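Local structure of coronin (Toxoplasma gondii, 4OZU) at residues 18-23 with 346-351; 318-323 with 334-339. The protein probably binds actin filaments as part of a longer coronin chain, of which this is the N-terminal WD40-repeat beta-propeller domain. All blocks are in the same frame, centred on the assembly; numbering follows the deposited sequence.

Interaction 1. Residues 18-23 with 346-351; sequences EAWKQQ and PISFIV
Glu18 lies on strand 16-25, near the N-terminus, and pairs antiparallel with Ser348 on strand 343-350. This is a hydrogen-bonded pair. Glu18 N reaches Ser348 O at 2.8 Å, in the carbonyl plane. The return bond, Ser348 N to Glu18 O, is 2.9 Å, and its donor sits above the carbonyl plane. The Glu18 side chain has CG anti to the backbone N (chi1 -180°) and stays extended beyond it. It crosses Ile350 obliquely, with OE1 3.7 Å from Ile350 CD1.

Ala19 and Ile347 form the next, non-hydrogen-bonded pair. Their side chains project from the other face of the sheet. Ile347 CD1 presses on Ala19 CB at 3.4 Å, tighter than usual for two carbons.

Trp20 N donates to Pro346 O at 2.9 Å. The Trp20 CG is anti to the carbonyl carbon (chi1 -69°). The two side chains cross at about a right angle, and one indole face is turned to the proline. Pro346 CB is over the face of the five-membered ring, 3.7 Å from its centroid, in a CH-pi contact. Pro346 CG lies near Trp20 CD2 and CE3. At the indole edge, Trp20 NE1 donates to Ser348 OG at 2.8 Å, nearly straight and in the ring plane. Farther on, Gln22 O meets Pro346 CD at 3.6 Å, and Gln23 NE2 bonds to Gln345 OE1.

The N-terminal strand thus joins the sheet built from the C-terminal part of the chain. This is the closure that shuts the ring of a WD40 propeller. Backbone bonds set the pairing, while face packing and the NE1 bond together fix the indole's rotation. The buried Ser348 OG is also hydrogen-bonded to Glu331 and Arg329, so the closing strand is tied by Trp20 into a polar network within the blade.

Interaction 2. Residues 318-323 with 334-339; sequences CFIPKL and RMLKQE
Ile320 is the main bump, and the bent Arg334 chain seats it against CB and one guanidinium face. Ile320 CG1 takes the crowded position between backbone N and carbonyl carbon (chi1 67°), and this carries CD1 across to Arg334. The Arg334 chain is extended at first and then bends at chi3 (-48°). Ile320 CD1 therefore meets Arg334 CB at 3.6 Å and also lies over the centre of the guanidinium, 3.6 Å from Arg334 CZ. The guanidinium is held by a salt bridge from NE to Glu331. Leu336 CD1 touches two neighbours at roughly a right angle: the other Ile320 branch, CG2, at 4.1 Å and Cys318 SG at 4.0 Å.

These strands, 317-319 and 331-339, form a beta hairpin at the inner side of the propeller blade, with 317-319 at the sheet edge. Cys318 and Leu336 make the antiparallel hydrogen-bonded pair. Leu336 N to Cys318 O, at 2.8 Å, is shorter than Cys318 N to Leu336 O. Ile320 N donates to Arg334 O, nearly along the C=O axis.

Phe319 and Met335 are the neighbouring non-hydrogen-bonded pair, on the opposite face from Cys318 and Leu336. Met335 CB lies over one face of the Phe319 ring, offset toward its rim, in a CH-pi contact. The methionine chain is extended to SD and then turns at chi3 (-64°), so CE curls back to Phe319 CZ at 3.3 Å. Its sulfur makes an oblique Met-aromatic contact, 5.3 Å from SD to the ring centroid. A water lies in plane at the Phe319 ring edge, donates to Ile320 O and accepts from Arg334 N, 2.8 Å away.

Overall arrangement
Both interactions belong to one propeller blade, with strand order 16-25, 343-350, 331-339, 317-319. Interaction 1 brings together strands from distant parts of the chain; interaction 2 is a local hairpin nested inside the loop that interaction 1 closes. Their centres are 10 Å apart. Measured from the centre of the chain, interaction 1, partly buried, is centred about 19 Å out, and interaction 2, buried, about 10 Å out. The outer contact adds a side-chain hydrogen bond; across the inner one side chains meet by packing alone, including a methyl on a guanidinium face. Ile347 N to Met335 O, 2.8 Å, probably links them by a hydrogen bond, and Trp20 packs on Arg334.

Interaction 1. Residues 18-23 with 346-351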
loop_
_atom_site.group_PDB
_atom_site.type_symbol
_atom_site.label_atom_id
_atom_site.label_comp_id
_atom_site.label_asym_id
_atom_site.label_seq_id
_atom_site.Cartn_x
_atom_site.Cartn_y
_atom_site.Cartn_z
ATOM N N GLU A 18 -19.549 -0.948 -3.935
ATOM C CA GLU A 18 -20.366 -0.164 -4.865
ATOM C C GLU A 18 -19.467 0.644 -5.798
ATOM O O GLU A 18 -18.761 1.556 -5.367
ATOM C CB GLU A 18 -21.313 0.762 -4.105
ATOM C CG GLU A 18 -22.196 1.597 -5.017
ATOM C CD GLU A 18 -23.309 2.306 -4.271
ATOM O OE1 GLU A 18 -23.011 3.043 -3.310
ATOM O OE2 GLU A 18 -24.483 2.121 -4.649
ATOM N N ALA A 19 -19.464 0.272 -7.073
ATOM C CA ALA A 19 -18.747 1.034 -8.082
ATOM C C ALA A 19 -19.470 2.359 -8.311
ATOM O O ALA A 19 -20.677 2.377 -8.506
ATOM C CB ALA A 19 -18.647 0.245 -9.380
ATOM N N TRP A 20 -18.729 3.461 -8.276
ATOM C CA TRP A 20 -19.307 4.772 -8.547
ATOM C C TRP A 20 -19.837 4.865 -9.972
ATOM O O TRP A 20 -19.289 4.262 -10.887
ATOM C CB TRP A 20 -18.275 5.876 -8.345
ATOM C CG TRP A 20 -17.851 6.100 -6.934
ATOM C CD1 TRP A 20 -17.869 5.198 -5.910
ATOM C CD2 TRP A 20 -17.335 7.320 -6.389
ATOM N NE1 TRP A 20 -17.388 5.784 -4.757
ATOM C CE2 TRP A 20 -17.057 7.085 -5.026
ATOM C CE3 TRP A 20 -17.079 8.586 -6.923
ATOM C CZ2 TRP A 20 -16.539 8.072 -4.193
ATOM C CZ3 TRP A 20 -16.563 9.562 -6.093
ATOM C CH2 TRP A 20 -16.297 9.300 -4.745
ATOM N N LYS A 21 -20.889 5.646 -10.167
ATOM C CA LYS A 21 -21.330 5.953 -11.519
ATOM C C LYS A 21 -20.299 6.876 -12.170
ATOM O O LYS A 21 -19.999 6.756 -13.355
ATOM C CB LYS A 21 -22.720 6.587 -11.511
ATOM C CG LYS A 21 -23.825 5.610 -11.112
ATOM C CD LYS A 21 -24.058 4.544 -12.183
ATOM C CE LYS A 21 -24.860 3.362 -11.653
ATOM N NZ LYS A 21 -24.121 2.584 -10.620
ATOM N N GLN A 22 -19.754 7.792 -11.374
ATOM C CA GLN A 22 -18.731 8.711 -11.850
ATOM C C GLN A 22 -17.386 8.007 -11.992
ATOM O O GLN A 22 -17.116 7.023 -11.305
ATOM C CB GLN A 22 -18.590 9.897 -10.897
ATOM C CG GLN A 22 -19.796 10.823 -10.873
ATOM C CD GLN A 22 -19.667 11.910 -9.823
ATOM O OE1 GLN A 22 -19.283 13.039 -10.127
ATOM N NE2 GLN A 22 -19.991 11.573 -8.577
ATOM N N GLN A 23 -16.555 8.528 -12.889
ATOM C CA GLN A 23 -15.222 7.985 -13.135
ATOM C C GLN A 23 -14.240 9.111 -13.414
ATOM O O GLN A 23 -14.645 10.201 -13.830
ATOM C CB GLN A 23 -15.236 7.032 -14.330
ATOM C CG GLN A 23 -16.213 5.877 -14.233
ATOM C CD GLN A 23 -16.328 5.104 -15.540
ATOM O OE1 GLN A 23 -16.194 5.670 -16.628
ATOM N NE2 GLN A 23 -16.570 3.804 -15.435
ATOM N N PRO A 346 -13.755 4.340 -9.219
ATOM C CA PRO A 346 -13.790 4.178 -7.764
ATOM C C PRO A 346 -14.775 3.097 -7.321
ATOM O O PRO A 346 -15.857 2.950 -7.895
ATOM C CB PRO A 346 -14.226 5.559 -7.258
ATOM C CG PRO A 346 -14.131 6.476 -8.434
ATOM C CD PRO A 346 -14.299 5.638 -9.646
ATOM N N ILE A 347 -14.384 2.353 -6.290
ATOM C CA ILE A 347 -15.242 1.353 -5.674
ATOM C C ILE A 347 -15.301 1.623 -4.181
ATOM O O ILE A 347 -14.282 1.539 -3.499
ATOM C CB ILE A 347 -14.726 -0.090 -5.887
ATOM C CG1 ILE A 347 -14.323 -0.347 -7.345
ATOM C CG2 ILE A 347 -15.773 -1.092 -5.425
ATOM C CD1 ILE A 347 -15.454 -0.322 -8.322
ATOM N N SER A 348 -16.484 1.945 -3.675
ATOM C CA SER A 348 -16.671 2.152 -2.244
ATOM C C SER A 348 -16.958 0.823 -1.556
ATOM O O SER A 348 -17.630 -0.041 -2.117
ATOM C CB SER A 348 -17.824 3.133 -1.975
ATOM O OG SER A 348 -17.472 4.464 -2.315
ATOM N N PHE A 349 -16.447 0.670 -0.341
ATOM C CA PHE A 349 -16.810 -0.452 0.514
ATOM C C PHE A 349 -17.571 0.106 1.706
ATOM O O PHE A 349 -17.026 0.858 2.522
ATOM C CB PHE A 349 -15.568 -1.239 0.919
ATOM C CG PHE A 349 -14.796 -1.740 -0.265
ATOM C CD1 PHE A 349 -15.144 -2.930 -0.879
ATOM C CD2 PHE A 349 -13.769 -0.988 -0.804
ATOM C CE1 PHE A 349 -14.454 -3.381 -1.992
ATOM C CE2 PHE A 349 -13.073 -1.434 -1.914
ATOM C CZ PHE A 349 -13.421 -2.628 -2.509
ATOM N N ILE A 350 -18.843 -0.265 1.759
ATOM C CA ILE A 350 -19.836 0.375 2.611
ATOM C C ILE A 350 -20.491 -0.631 3.536
ATOM O O ILE A 350 -20.882 -1.714 3.110
ATOM C CB ILE A 350 -20.917 1.066 1.750
ATOM C CG1 ILE A 350 -20.296 2.224 0.972
ATOM C CG2 ILE A 350 -22.051 1.593 2.605
ATOM C CD1 ILE A 350 -21.086 2.651 -0.221
ATOM N N VAL A 351 -20.601 -0.278 4.809
ATOM C CA VAL A 351 -21.383 -1.074 5.747
ATOM C C VAL A 351 -22.854 -0.721 5.592
ATOM O O VAL A 351 -23.222 0.439 5.761
ATOM C CB VAL A 351 -20.952 -0.830 7.200
ATOM C CG1 VAL A 351 -21.795 -1.667 8.158
ATOM C CG2 VAL A 351 -19.472 -1.133 7.372
#

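Interaction 2. Residues 318-323 with 334-339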
loop_
_atom_site.group_PDB
_atom_site.type_symbol
_atom_site.label_atom_id
_atom_site.label_comp_id
_atom_site.label_asym_id
_atom_site.label_seq_id
_atom_site.Cartn_x
_atom_site.Cartn_y
_atom_site.Cartn_z
ATOM N N CYS A 318 -5.174 1.130 -6.201
ATOM C CA CYS A 318 -4.714 1.506 -4.877
ATOM C C CYS A 318 -5.955 1.736 -4.041
ATOM O O CYS A 318 -7.068 1.747 -4.568
ATOM C CB CYS A 318 -3.835 2.758 -4.901
ATOM S SG CYS A 318 -4.740 4.297 -5.259
ATOM N N PHE A 319 -5.756 1.899 -2.743
ATOM C CA PHE A 319 -6.830 2.279 -1.839
ATOM C C PHE A 319 -6.516 3.657 -1.284
ATOM O O PHE A 319 -5.348 4.031 -1.188
ATOM C CB PHE A 319 -6.974 1.265 -0.701
ATOM C CG PHE A 319 -7.698 0.009 -1.093
ATOM C CD1 PHE A 319 -7.123 -0.895 -1.966
ATOM C CD2 PHE A 319 -8.948 -0.271 -0.572
ATOM C CE1 PHE A 319 -7.785 -2.052 -2.318
ATOM C CE2 PHE A 319 -9.613 -1.423 -0.920
ATOM C CZ PHE A 319 -9.030 -2.315 -1.794
ATOM N N ILE A 320 -7.546 4.407 -0.915
ATOM C CA ILE A 320 -7.346 5.746 -0.375
ATOM C C ILE A 320 -7.105 5.660 1.121
ATOM O O ILE A 320 -7.417 4.643 1.747
ATOM C CB ILE A 320 -8.556 6.678 -0.655
ATOM C CG1 ILE A 320 -9.796 6.225 0.125
ATOM C CG2 ILE A 320 -8.829 6.743 -2.154
ATOM C CD1 ILE A 320 -10.998 7.166 -0.028
ATOM N N PRO A 321 -6.552 6.726 1.709
ATOM C CA PRO A 321 -6.345 6.687 3.159
ATOM C C PRO A 321 -7.659 6.766 3.917
ATOM O O PRO A 321 -8.641 7.283 3.389
ATOM C CB PRO A 321 -5.490 7.930 3.436
ATOM C CG PRO A 321 -4.954 8.346 2.111
ATOM C CD PRO A 321 -5.973 7.936 1.107
ATOM N N LYS A 322 -7.661 6.273 5.146
ATOM C CA LYS A 322 -8.854 6.311 5.990
ATOM C C LYS A 322 -9.375 7.731 6.161
ATOM O O LYS A 322 -10.578 7.951 6.169
ATOM C CB LYS A 322 -8.553 5.701 7.359
ATOM C CG LYS A 322 -9.717 5.728 8.334
ATOM C CD LYS A 322 -10.890 4.870 7.872
ATOM C CE LYS A 322 -10.520 3.400 7.841
ATOM N NZ LYS A 322 -11.708 2.515 7.737
ATOM N N LEU A 323 -8.474 8.696 6.298
ATOM C CA LEU A 323 -8.879 10.082 6.533
ATOM C C LEU A 323 -9.710 10.642 5.391
ATOM O O LEU A 323 -10.415 11.636 5.566
ATOM C CB LEU A 323 -7.660 10.975 6.748
ATOM C CG LEU A 323 -6.937 10.846 8.090
ATOM C CD1 LEU A 323 -5.665 11.674 8.062
ATOM C CD2 LEU A 323 -7.822 11.266 9.246
ATOM N N ARG A 334 -12.028 2.686 0.085
ATOM C CA ARG A 334 -12.301 2.939 -1.326
ATOM C C ARG A 334 -11.122 2.531 -2.188
ATOM O O ARG A 334 -9.984 2.947 -1.955
ATOM C CB ARG A 334 -12.637 4.416 -1.565
ATOM C CG ARG A 334 -13.214 4.683 -2.950
ATOM C CD ARG A 334 -13.303 6.179 -3.259
ATOM N NE ARG A 334 -13.903 6.946 -2.168
ATOM C CZ ARG A 334 -13.769 8.261 -2.019
ATOM N NH1 ARG A 334 -13.074 8.973 -2.900
ATOM N NH2 ARG A 334 -14.336 8.873 -0.990
ATOM N N MET A 335 -11.409 1.690 -3.172
ATOM C CA MET A 335 -10.422 1.303 -4.166
ATOM C C MET A 335 -10.549 2.193 -5.392
ATOM O O MET A 335 -11.652 2.522 -5.812
ATOM C CB MET A 335 -10.609 -0.160 -4.562
ATOM C CG MET A 335 -9.649 -0.657 -5.627
ATOM S SD MET A 335 -10.146 -2.266 -6.277
ATOM C CE MET A 335 -9.984 -3.286 -4.820
ATOM N N LEU A 336 -9.409 2.583 -5.948
ATOM C CA LEU A 336 -9.363 3.205 -7.262
ATOM C C LEU A 336 -8.835 2.142 -8.203
ATOM O O LEU A 336 -7.699 1.697 -8.070
ATOM C CB LEU A 336 -8.477 4.450 -7.263
ATOM C CG LEU A 336 -8.918 5.526 -6.268
ATOM C CD1 LEU A 336 -7.894 6.648 -6.166
ATOM C CD2 LEU A 336 -10.277 6.078 -6.680
ATOM N N LYS A 337 -9.691 1.723 -9.123
ATOM C CA LYS A 337 -9.414 0.612 -10.027
ATOM C C LYS A 337 -9.147 1.116 -11.443
ATOM O O LYS A 337 -10.037 1.672 -12.055
ATOM C CB LYS A 337 -10.612 -0.347 -10.028
ATOM C CG LYS A 337 -10.510 -1.514 -10.994
ATOM C CD LYS A 337 -11.875 -2.153 -11.203
ATOM C CE LYS A 337 -11.848 -3.177 -12.327
ATOM N NZ LYS A 337 -13.201 -3.362 -12.916
ATOM N N GLN A 338 -7.939 0.927 -11.971
ATOM C CA GLN A 338 -7.692 1.265 -13.376
ATOM C C GLN A 338 -8.336 0.226 -14.278
ATOM O O GLN A 338 -8.093 -0.977 -14.134
ATOM C CB GLN A 338 -6.196 1.355 -13.687
ATOM C CG GLN A 338 -5.876 1.643 -15.153
ATOM C CD GLN A 338 -4.387 1.846 -15.387
ATOM O OE1 GLN A 338 -3.648 2.223 -14.469
ATOM N NE2 GLN A 338 -3.935 1.586 -16.612
ATOM N N GLU A 339 -9.162 0.705 -15.201
ATOM C CA GLU A 339 -9.765 -0.132 -16.223
ATOM C C GLU A 339 -9.171 0.254 -17.570
ATOM O O GLU A 339 -9.221 1.416 -17.966
ATOM C CB GLU A 339 -11.285 0.025 -16.219
ATOM C CG GLU A 339 -11.917 -0.426 -14.916
ATOM C CD GLU A 339 -13.431 -0.396 -14.947
ATOM O OE1 GLU A 339 -13.996 0.416 -15.708
ATOM O OE2 GLU A 339 -14.054 -1.187 -14.207
HETATM O O HOH W 1 -9.658 2.815 1.630
#